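Local coordinates for 4-aminobutyrate transaminase (Acinetobacter baumannii, PDB 6WOP) that catalyses the pyridoxal-phosphate-dependent transfer of the amino group of 4-aminobutyrate to 2-oxoglutarate, as a class-III aminotransferase, at the interface of chains A and B. Sequence-based numbering; all coordinates share one arbitrary frame. Chains: chain A/B, 4-aminobutyrate transaminase.

Contact 1: the interface of chains A and B. Residues chain A 110-111, 114, 276, 299, 302; chain B 110-111, 114, 275-276, 299, 302.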
# COMPACT_ATOMS: atom_id res chain seq x y z
N THR A 110 -6.45 3.45 -25.08
CA THR A 110 -5.64 4.40 -25.84
C THR A 110 -4.15 4.11 -25.78
O THR A 110 -3.49 4.12 -26.82
CB THR A 110 -5.90 5.83 -25.39
OG1 THR A 110 -7.32 6.06 -25.38
CG2 THR A 110 -5.26 6.85 -26.40
N THR A 111 -3.59 3.90 -24.58
CA THR A 111 -2.14 3.75 -24.47
C THR A 111 -1.71 2.31 -24.15
O THR A 111 -2.49 1.49 -23.65
CB THR A 111 -1.59 4.67 -23.38
OG1 THR A 111 -2.14 4.23 -22.13
CG2 THR A 111 -1.98 6.17 -23.62
N GLU A 114 -2.33 1.75 -20.51
CA GLU A 114 -3.74 1.45 -20.26
C GLU A 114 -4.06 0.02 -20.58
O GLU A 114 -4.85 -0.62 -19.89
CB GLU A 114 -4.67 2.36 -21.09
CG GLU A 114 -5.20 3.50 -20.42
CD GLU A 114 -6.00 4.38 -21.35
OE1 GLU A 114 -5.82 4.31 -22.55
OE2 GLU A 114 -6.80 5.17 -20.87
N PRO A 276 -2.90 6.88 -31.87
CA PRO A 276 -3.00 6.34 -30.48
C PRO A 276 -4.18 5.39 -30.34
O PRO A 276 -5.36 5.80 -30.43
CB PRO A 276 -3.17 7.59 -29.61
CG PRO A 276 -2.47 8.68 -30.39
CD PRO A 276 -2.82 8.35 -31.86
N TYR A 299 -10.87 8.63 -24.60
CA TYR A 299 -10.24 8.45 -25.91
C TYR A 299 -10.17 7.00 -26.35
O TYR A 299 -9.65 6.73 -27.44
CB TYR A 299 -8.82 9.01 -25.90
CG TYR A 299 -8.70 10.53 -25.79
CD1 TYR A 299 -9.55 11.41 -26.53
CD2 TYR A 299 -7.69 11.07 -25.03
CE1 TYR A 299 -9.37 12.84 -26.42
CE2 TYR A 299 -7.51 12.48 -24.87
CZ TYR A 299 -8.35 13.33 -25.55
OH TYR A 299 -8.11 14.68 -25.38
N SER A 302 -10.17 5.14 -30.36
CA SER A 302 -10.46 6.33 -31.13
C SER A 302 -10.85 5.96 -32.56
O SER A 302 -10.17 5.13 -33.19
CB SER A 302 -9.21 7.20 -31.08
OG SER A 302 -9.06 7.93 -32.30
N THR B 110 -1.10 11.72 -23.38
CA THR B 110 -2.18 11.29 -24.27
C THR B 110 -3.54 11.43 -23.61
O THR B 110 -4.43 12.06 -24.18
CB THR B 110 -1.90 9.85 -24.74
OG1 THR B 110 -0.57 9.81 -25.31
CG2 THR B 110 -2.88 9.43 -25.92
N THR B 111 -3.76 10.84 -22.43
CA THR B 111 -5.10 10.76 -21.88
C THR B 111 -5.27 11.71 -20.69
O THR B 111 -4.30 12.20 -20.11
CB THR B 111 -5.43 9.34 -21.38
OG1 THR B 111 -4.60 9.05 -20.24
CG2 THR B 111 -5.25 8.29 -22.46
N GLU B 114 -3.68 10.19 -17.70
CA GLU B 114 -2.22 10.40 -17.70
C GLU B 114 -1.86 11.79 -17.21
O GLU B 114 -0.86 11.98 -16.51
CB GLU B 114 -1.62 10.22 -19.10
CG GLU B 114 -0.83 9.00 -19.28
CD GLU B 114 -0.40 8.82 -20.73
OE1 GLU B 114 -0.96 9.49 -21.60
OE2 GLU B 114 0.48 7.99 -20.99
N PHE B 275 -9.24 14.59 -30.86
CA PHE B 275 -8.08 13.76 -31.11
C PHE B 275 -7.34 13.53 -29.80
O PHE B 275 -7.32 14.41 -28.96
CB PHE B 275 -7.13 14.45 -32.12
CG PHE B 275 -7.75 14.60 -33.49
CD1 PHE B 275 -8.58 15.68 -33.79
CD2 PHE B 275 -7.52 13.62 -34.43
CE1 PHE B 275 -9.21 15.75 -35.06
CE2 PHE B 275 -8.10 13.71 -35.71
CZ PHE B 275 -8.94 14.78 -36.01
N PRO B 276 -6.74 12.34 -29.58
CA PRO B 276 -6.19 12.06 -28.22
C PRO B 276 -4.94 12.87 -27.85
O PRO B 276 -3.88 12.72 -28.50
CB PRO B 276 -5.88 10.57 -28.25
CG PRO B 276 -6.88 9.97 -29.35
CD PRO B 276 -6.84 11.12 -30.41
N TYR B 299 2.78 7.62 -27.04
CA TYR B 299 1.85 8.42 -27.81
C TYR B 299 1.75 9.89 -27.36
O TYR B 299 1.05 10.67 -28.01
CB TYR B 299 0.44 7.83 -27.66
CG TYR B 299 0.23 6.50 -28.38
CD1 TYR B 299 0.72 6.29 -29.70
CD2 TYR B 299 -0.58 5.54 -27.83
CE1 TYR B 299 0.42 5.09 -30.37
CE2 TYR B 299 -0.82 4.30 -28.48
CZ TYR B 299 -0.31 4.10 -29.74
OH TYR B 299 -0.58 2.89 -30.41
N SER B 302 0.86 13.54 -29.39
CA SER B 302 0.78 13.02 -30.76
C SER B 302 0.81 14.17 -31.78
O SER B 302 0.06 15.14 -31.63
CB SER B 302 -0.52 12.21 -30.87
OG SER B 302 -0.82 11.82 -32.20
O HOH W 1 -9.58 15.70 -28.07
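Two proline-on-tyrosine contacts, related by the two-fold axis, carry this part of the dimer interface. A:Pro276 and B:Pro276 bury the most surface here, 84 and 83 Å², each beneath the ring of the partner's Tyr299. The CA of B:Pro276 lies 3.4 Å from the centroid of the A:Tyr299 ring, centred over one face, which identifies a CH-pi contact; its CB extends the cover toward CG of that ring. CG of A:Tyr299 stands anti to the carbonyl carbon (chi1 -69°), beside the backbone N, and the side chain crosses B:Pro276 obliquely with one ring face presented to CA. The hydroxyl OH of A:Tyr299 reaches chain B through a water, 3.2 Å away, which also lies 2.8 Å from the carbonyl O of B:Phe275.

Next to these pairs the threonines pack through their methyls. CG2 of A:Thr110 meets CG2 of B:Thr110 at 3.5 Å, the two side chains crossing obliquely, while CG2 of A:Thr111 slides past B:Thr110 to lie 3.8 Å from its CB. The carboxylate oxygen OE1 of A:Glu114 accepts A:Thr110 N at 2.7 Å from above its plane and A:Thr111 N at 3.0 Å on its anti lone pair, bracing the 110-111 turn; chain B repeats this. A:Thr111 OG1 caps helix 112-127 by accepting A:Glu114 N at 3.0 Å. Packing of equivalent loops across the two-fold axis joins the subunits of the dimer typical of class-III aminotransferases, and may help hold nearby cofactor-binding segments in place.

Contact 2: the interface of chains A and B. Residues chain A 8, 11-12, 15; chain B 85, 88-89, 92.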
# COMPACT_ATOMS: atom_id res chain seq x y z
N LEU A 8 15.61 26.63 -31.64
CA LEU A 8 14.52 25.75 -31.25
C LEU A 8 14.83 24.97 -29.98
O LEU A 8 13.94 24.70 -29.17
CB LEU A 8 14.27 24.76 -32.38
CG LEU A 8 12.95 24.85 -33.09
CD1 LEU A 8 12.95 23.81 -34.19
CD2 LEU A 8 11.89 24.57 -32.03
N ARG A 11 14.19 27.25 -27.15
CA ARG A 11 12.76 27.37 -26.86
C ARG A 11 12.25 26.14 -26.12
O ARG A 11 11.45 26.24 -25.19
CB ARG A 11 11.95 27.54 -28.17
CG ARG A 11 12.06 28.98 -28.68
CD ARG A 11 11.52 29.05 -30.15
NE ARG A 11 10.14 28.56 -30.22
CZ ARG A 11 9.56 28.17 -31.35
NH1 ARG A 11 10.22 28.18 -32.51
NH2 ARG A 11 8.30 27.80 -31.34
N LYS A 12 12.70 24.95 -26.56
CA LYS A 12 12.28 23.72 -25.88
C LYS A 12 12.59 23.78 -24.40
O LYS A 12 11.76 23.42 -23.55
CB LYS A 12 12.97 22.52 -26.50
CG LYS A 12 12.50 21.16 -25.90
CD LYS A 12 13.28 20.01 -26.59
CE LYS A 12 14.29 19.44 -25.62
NZ LYS A 12 15.61 19.34 -26.27
N ALA A 15 10.37 26.23 -22.53
CA ALA A 15 8.92 26.02 -22.46
C ALA A 15 8.50 24.67 -21.84
O ALA A 15 7.33 24.54 -21.46
CB ALA A 15 8.28 26.14 -23.86
N GLU B 85 8.72 20.70 -33.71
CA GLU B 85 8.56 22.07 -33.28
C GLU B 85 7.14 22.32 -32.79
O GLU B 85 6.96 23.10 -31.85
CB GLU B 85 8.95 23.03 -34.42
CG GLU B 85 8.66 24.54 -34.06
CD GLU B 85 9.14 25.50 -35.13
OE1 GLU B 85 9.16 26.73 -34.89
OE2 GLU B 85 9.48 25.03 -36.23
N VAL B 88 6.64 22.05 -29.02
CA VAL B 88 7.20 23.18 -28.29
C VAL B 88 6.30 24.40 -28.47
O VAL B 88 6.06 25.17 -27.54
CB VAL B 88 8.63 23.44 -28.80
CG1 VAL B 88 9.27 24.71 -28.09
CG2 VAL B 88 9.51 22.22 -28.55
N ALA B 89 5.82 24.63 -29.67
CA ALA B 89 4.98 25.80 -29.83
C ALA B 89 3.70 25.68 -29.00
O ALA B 89 3.17 26.68 -28.47
CB ALA B 89 4.65 26.01 -31.31
N GLU B 92 4.39 26.59 -25.56
CA GLU B 92 4.52 28.04 -25.45
C GLU B 92 3.16 28.70 -25.38
O GLU B 92 2.91 29.59 -24.56
CB GLU B 92 5.32 28.58 -26.65
CG GLU B 92 6.81 28.26 -26.56
CD GLU B 92 7.56 28.65 -27.84
OE1 GLU B 92 6.94 28.59 -28.94
OE2 GLU B 92 8.77 28.96 -27.75
O HOH W 2 10.22 29.22 -25.43
O HOH W 3 6.74 27.81 -33.69
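A:Arg11 projects from the N-terminal helix 4-15 of chain A onto helix 85-97 of chain B, burying 85 Å², the largest share of this patch. Its CB lies 3.9 Å from the methyl CG1 of B:Val88, and its CG, anti to the carbonyl carbon, passes 3.4 Å from the carboxylate oxygen OE2 of B:Glu92. CD stays beside the same oxygen, and a bend at chi3 turns the guanidinium between two acids.

B:Glu92 OE2 accepts A:Arg11 NE at 2.9 Å, nearly straight (163° at H), on its syn lone pair, the side of its other oxygen. NH2 reaches that other oxygen, OE1, also at 2.9 Å, but from above the carboxylate plane. Together they form a side-on, two-nitrogen salt bridge with the planes only 16° apart. NH1 turns to B:Glu85, meeting its OE1 at 3.0 Å; here the planes are 66° apart and the nitrogen again comes from above the carboxylate. A water bonded to NH2 also lies 2.9 Å from B:Glu85 OE1, adding a water-mediated path from NH2 to the oxygen that NH1 meets directly. Both acids meet the guanidinium at its edge, so its rotation is fixed from two directions, and their charges probably stabilise its positive form.

CD2 of A:Leu8 sits over one guanidinium face toward the rim and packs on B:Glu85 CG, while the methyl of A:Ala15 touches B:Glu92 CG at 3.7 Å. The spacing of B:Glu85, B:Val88 and B:Glu92 places all three along one side of helix 85-97, where the N-terminal helix of chain A lies across the partner subunit.

The C-alpha centres of contact 1 and contact 2 lie about 22 Å apart on one A-B interface, and they share neither residues nor secondary-structure elements. Contact 1 gathers equivalent residues of both chains around the two-fold axis, so both copies of its proline-tyrosine pair fall within one patch. Contact 2 lies off the axis, with chain A giving its N-terminal helix and chain B an internal one; symmetry supplies a separate twin with the chains exchanged. Apolar packing near the axis is therefore complemented by charged clasps farther out, which together probably help fix the relative orientation of the two subunits.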